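Local coordinates for protein TarM (Staphylococcus aureus subsp. aureus 21178, PDB 4X7R) that belongs to the GT-B clan of glycosyltransferases, with two Rossmann-like domains and a long antiparallel sheet, at residues A[262-271]-A[290-299]. The protein carries 1 engineered substitution. Numbering follows the deposited sequence.
Sequences FKKSEKYIIE and ILNQFDVENI
F294, the residue at which the chain leaves helix 284-293, wedges its ring between F262 and I270 in an apolar contact without cross-segment hydrogen bonds. It joins helix 264-271 and the loop before it to the next helix and the turn into edge strand 299-301, on the seven-stranded parallel sheet of a Rossmann-like domain. F262 receives the edge of F294: CZ of F294 points over the middle of the F262 ring, 3.8 Å from F262 CD2, and the planes stand at 54° in an edge-to-face pair. One face of F294 is taken by I270, whose CG2 makes a CH-pi contact 3.8 Å from the ring centroid and leans toward the rim, 3.5 Å from F294 CG. A flat ring suits this place because it can give F262 an edge and I270 a face at once. With CG1 of I270 beside the backbone N (chi1 -63°), CG2 lies anti to that N and also meets I290 CG2 at 3.6 Å, while I270 CD1 packs on I290 CD1 at 3.7 Å. Branching at CB thus lets isoleucine cover the ring with one arm and reach I290 with both. V296 CG1, on a short, compact side chain, lies 3.3 Å from I270 O. Q293 brings its amide to the rim of F262, Q293 CD lying 3.7 Å from F262 CZ; Q293 OE1 is hydrogen-bonded to H252 and Q293 NE2 to H253, and both histidine rings also meet F262. Toward solvent, E271 CG lies 3.9 Å from F294 CD2; OE2 of E271 sits at the F294 edge, in plane, while its OE1 makes a long salt bridge with K267 NZ. Cohesion therefore rests on shape and dispersion, with charge kept to the outer margin and the amide satisfied by histidines beyond it.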
loop_
_atom_site.group_PDB
_atom_site.type_symbol
_atom_site.label_atom_id
_atom_site.label_comp_id
_atom_site.label_asym_id
_atom_site.label_seq_id
_atom_site.Cartn_x
_atom_site.Cartn_y
_atom_site.Cartn_z
ATOM N N PHE A 262 -18.479 5.310 11.295
ATOM C CA PHE A 262 -17.097 5.738 11.066
ATOM C C PHE A 262 -16.185 4.534 11.001
ATOM O O PHE A 262 -16.442 3.560 11.694
ATOM C CB PHE A 262 -16.643 6.681 12.194
ATOM C CG PHE A 262 -17.422 7.971 12.198
ATOM C CD1 PHE A 262 -17.332 8.862 11.128
ATOM C CD2 PHE A 262 -18.271 8.283 13.247
ATOM C CE1 PHE A 262 -18.074 10.032 11.110
ATOM C CE2 PHE A 262 -19.013 9.469 13.231
ATOM C CZ PHE A 262 -18.910 10.333 12.159
ATOM N N LYS A 263 -15.125 4.591 10.177
ATOM C CA LYS A 263 -14.132 3.509 10.081
ATOM C C LYS A 263 -13.448 3.404 11.449
ATOM O O LYS A 263 -13.128 4.433 12.038
ATOM C CB LYS A 263 -13.088 3.809 8.990
ATOM C CG LYS A 263 -13.648 3.865 7.574
ATOM C CD LYS A 263 -12.567 4.134 6.556
ATOM C CE LYS A 263 -12.988 3.711 5.168
ATOM N NZ LYS A 263 -13.139 4.859 4.222
ATOM N N LYS A 264 -13.307 2.188 11.984
ATOM C CA LYS A 264 -12.713 1.962 13.307
ATOM C C LYS A 264 -11.323 2.541 13.524
ATOM O O LYS A 264 -11.133 3.242 14.511
ATOM C CB LYS A 264 -12.807 0.499 13.772
ATOM C CG LYS A 264 -13.869 0.334 14.870
ATOM C CD LYS A 264 -15.214 -0.231 14.398
ATOM C CE LYS A 264 -16.265 0.836 14.148
ATOM N NZ LYS A 264 -17.416 0.286 13.388
ATOM N N SER A 265 -10.370 2.273 12.624
ATOM C CA SER A 265 -8.983 2.763 12.759
ATOM C C SER A 265 -8.920 4.277 12.776
ATOM O O SER A 265 -8.396 4.849 13.729
ATOM C CB SER A 265 -8.093 2.231 11.642
ATOM O OG SER A 265 -8.098 0.817 11.592
ATOM N N GLU A 266 -9.525 4.927 11.754
ATOM C CA GLU A 266 -9.582 6.393 11.625
ATOM C C GLU A 266 -10.294 7.043 12.793
ATOM O O GLU A 266 -9.846 8.091 13.246
ATOM C CB GLU A 266 -10.185 6.825 10.273
ATOM C CG GLU A 266 -9.241 6.581 9.097
ATOM C CD GLU A 266 -9.074 5.149 8.607
ATOM O OE1 GLU A 266 -9.778 4.251 9.113
ATOM O OE2 GLU A 266 -8.253 4.923 7.690
ATOM N N LYS A 267 -11.327 6.386 13.350
ATOM C CA LYS A 267 -12.088 6.929 14.498
ATOM C C LYS A 267 -11.202 7.037 15.741
ATOM O O LYS A 267 -11.266 8.031 16.477
ATOM C CB LYS A 267 -13.328 6.077 14.780
ATOM C CG LYS A 267 -14.197 6.564 15.945
ATOM C CD LYS A 267 -15.534 5.834 15.969
ATOM C CE LYS A 267 -16.222 5.969 17.305
ATOM N NZ LYS A 267 -15.732 4.969 18.296
ATOM N N TYR A 268 -10.365 6.009 15.953
ATOM C CA TYR A 268 -9.409 5.962 17.055
ATOM C C TYR A 268 -8.323 7.053 16.923
ATOM O O TYR A 268 -7.952 7.675 17.912
ATOM C CB TYR A 268 -8.806 4.550 17.171
ATOM C CG TYR A 268 -7.931 4.374 18.389
ATOM C CD1 TYR A 268 -8.485 4.283 19.665
ATOM C CD2 TYR A 268 -6.548 4.291 18.269
ATOM C CE1 TYR A 268 -7.680 4.125 20.790
ATOM C CE2 TYR A 268 -5.735 4.118 19.385
ATOM C CZ TYR A 268 -6.303 4.038 20.644
ATOM O OH TYR A 268 -5.488 3.888 21.738
ATOM N N ILE A 269 -7.835 7.297 15.709
ATOM C CA ILE A 269 -6.855 8.346 15.444
ATOM C C ILE A 269 -7.471 9.723 15.787
ATOM O O ILE A 269 -6.915 10.456 16.612
ATOM C CB ILE A 269 -6.318 8.269 13.986
ATOM C CG1 ILE A 269 -5.631 6.890 13.717
ATOM C CG2 ILE A 269 -5.341 9.432 13.678
ATOM C CD1 ILE A 269 -5.344 6.611 12.270
ATOM N N ILE A 270 -8.625 10.041 15.182
ATOM C CA ILE A 270 -9.356 11.298 15.379
ATOM C C ILE A 270 -9.668 11.569 16.848
ATOM O O ILE A 270 -9.387 12.665 17.336
ATOM C CB ILE A 270 -10.646 11.343 14.521
ATOM C CG1 ILE A 270 -10.328 11.308 13.018
ATOM C CG2 ILE A 270 -11.510 12.556 14.898
ATOM C CD1 ILE A 270 -11.628 10.989 12.110
ATOM N N GLU A 271 -10.238 10.579 17.546
ATOM C CA GLU A 271 -10.581 10.710 18.963
ATOM C C GLU A 271 -9.397 10.980 19.877
ATOM O O GLU A 271 -9.565 11.618 20.920
ATOM C CB GLU A 271 -11.398 9.512 19.429
ATOM C CG GLU A 271 -12.834 9.609 18.935
ATOM C CD GLU A 271 -13.731 8.419 19.214
ATOM O OE1 GLU A 271 -13.206 7.297 19.405
ATOM O OE2 GLU A 271 -14.970 8.606 19.203
ATOM N N ILE A 290 -14.874 16.691 10.467
ATOM C CA ILE A 290 -14.345 16.041 11.673
ATOM C C ILE A 290 -14.597 16.897 12.919
ATOM O O ILE A 290 -15.038 16.378 13.941
ATOM C CB ILE A 290 -12.850 15.660 11.478
ATOM C CG1 ILE A 290 -12.723 14.445 10.524
ATOM C CG2 ILE A 290 -12.156 15.397 12.837
ATOM C CD1 ILE A 290 -11.306 14.093 10.101
ATOM N N LEU A 291 -14.292 18.190 12.827
ATOM C CA LEU A 291 -14.454 19.145 13.924
ATOM C C LEU A 291 -15.918 19.263 14.363
ATOM O O LEU A 291 -16.174 19.401 15.553
ATOM C CB LEU A 291 -13.865 20.532 13.558
ATOM C CG LEU A 291 -12.335 20.622 13.420
ATOM C CD1 LEU A 291 -11.935 22.015 12.951
ATOM C CD2 LEU A 291 -11.628 20.276 14.712
ATOM N N ASN A 292 -16.861 19.179 13.413
ATOM C CA ASN A 292 -18.291 19.254 13.706
ATOM C C ASN A 292 -18.811 18.021 14.394
ATOM O O ASN A 292 -19.602 18.166 15.324
ATOM C CB ASN A 292 -19.115 19.602 12.464
ATOM C CG ASN A 292 -18.796 20.956 11.889
ATOM O OD1 ASN A 292 -18.399 21.877 12.604
ATOM N ND2 ASN A 292 -18.930 21.111 10.565
ATOM N N GLN A 293 -18.312 16.825 13.982
ATOM C CA GLN A 293 -18.661 15.482 14.457
ATOM C C GLN A 293 -17.951 15.020 15.740
ATOM O O GLN A 293 -18.510 14.170 16.436
ATOM C CB GLN A 293 -18.314 14.450 13.363
ATOM C CG GLN A 293 -19.317 14.306 12.213
ATOM C CD GLN A 293 -18.723 13.791 10.896
ATOM O OE1 GLN A 293 -17.478 13.732 10.671
ATOM N NE2 GLN A 293 -19.630 13.449 9.968
ATOM N N PHE A 294 -16.688 15.461 15.992
ATOM C CA PHE A 294 -15.862 14.987 17.124
ATOM C C PHE A 294 -15.450 16.082 18.121
ATOM O O PHE A 294 -15.315 17.249 17.739
ATOM C CB PHE A 294 -14.610 14.257 16.586
ATOM C CG PHE A 294 -14.903 12.989 15.809
ATOM C CD1 PHE A 294 -15.126 13.028 14.430
ATOM C CD2 PHE A 294 -14.941 11.751 16.452
ATOM C CE1 PHE A 294 -15.414 11.861 13.712
ATOM C CE2 PHE A 294 -15.223 10.577 15.733
ATOM C CZ PHE A 294 -15.457 10.638 14.369
ATOM N N ASP A 295 -15.221 15.694 19.396
ATOM C CA ASP A 295 -14.771 16.611 20.460
ATOM C C ASP A 295 -13.217 16.669 20.514
ATOM O O ASP A 295 -12.605 16.230 21.505
ATOM C CB ASP A 295 -15.364 16.229 21.844
ATOM C CG ASP A 295 -15.071 17.231 22.966
ATOM O OD1 ASP A 295 -14.826 18.420 22.655
ATOM O OD2 ASP A 295 -15.074 16.821 24.151
ATOM N N VAL A 296 -12.593 17.184 19.418
ATOM C CA VAL A 296 -11.136 17.328 19.250
ATOM C C VAL A 296 -10.808 18.638 18.534
ATOM O O VAL A 296 -11.650 19.152 17.813
ATOM C CB VAL A 296 -10.456 16.113 18.558
ATOM C CG1 VAL A 296 -10.352 14.922 19.497
ATOM C CG2 VAL A 296 -11.135 15.737 17.234
ATOM N N GLU A 297 -9.597 19.176 18.736
ATOM C CA GLU A 297 -9.182 20.430 18.099
ATOM C C GLU A 297 -7.997 20.270 17.133
ATOM O O GLU A 297 -7.974 20.938 16.090
ATOM C CB GLU A 297 -8.862 21.487 19.166
ATOM C CG GLU A 297 -10.103 22.150 19.753
ATOM C CD GLU A 297 -9.906 22.945 21.031
ATOM O OE1 GLU A 297 -8.828 22.817 21.659
ATOM O OE2 GLU A 297 -10.851 23.662 21.432
ATOM N N ASN A 298 -7.032 19.369 17.482
ATOM C CA ASN A 298 -5.779 19.075 16.768
ATOM C C ASN A 298 -5.909 18.436 15.379
ATOM O O ASN A 298 -5.184 17.482 15.088
ATOM C CB ASN A 298 -4.883 18.185 17.651
ATOM C CG ASN A 298 -3.885 18.901 18.508
ATOM O OD1 ASN A 298 -3.896 20.121 18.648
ATOM N ND2 ASN A 298 -3.003 18.138 19.126
ATOM N N ILE A 299 -6.775 18.975 14.522
ATOM C CA ILE A 299 -7.006 18.520 13.155
ATOM C C ILE A 299 -6.457 19.592 12.222
ATOM O O ILE A 299 -6.840 20.755 12.322
ATOM C CB ILE A 299 -8.523 18.232 12.889
ATOM C CG1 ILE A 299 -9.185 17.409 14.034
ATOM C CG2 ILE A 299 -8.743 17.610 11.504
ATOM C CD1 ILE A 299 -8.605 15.909 14.333
#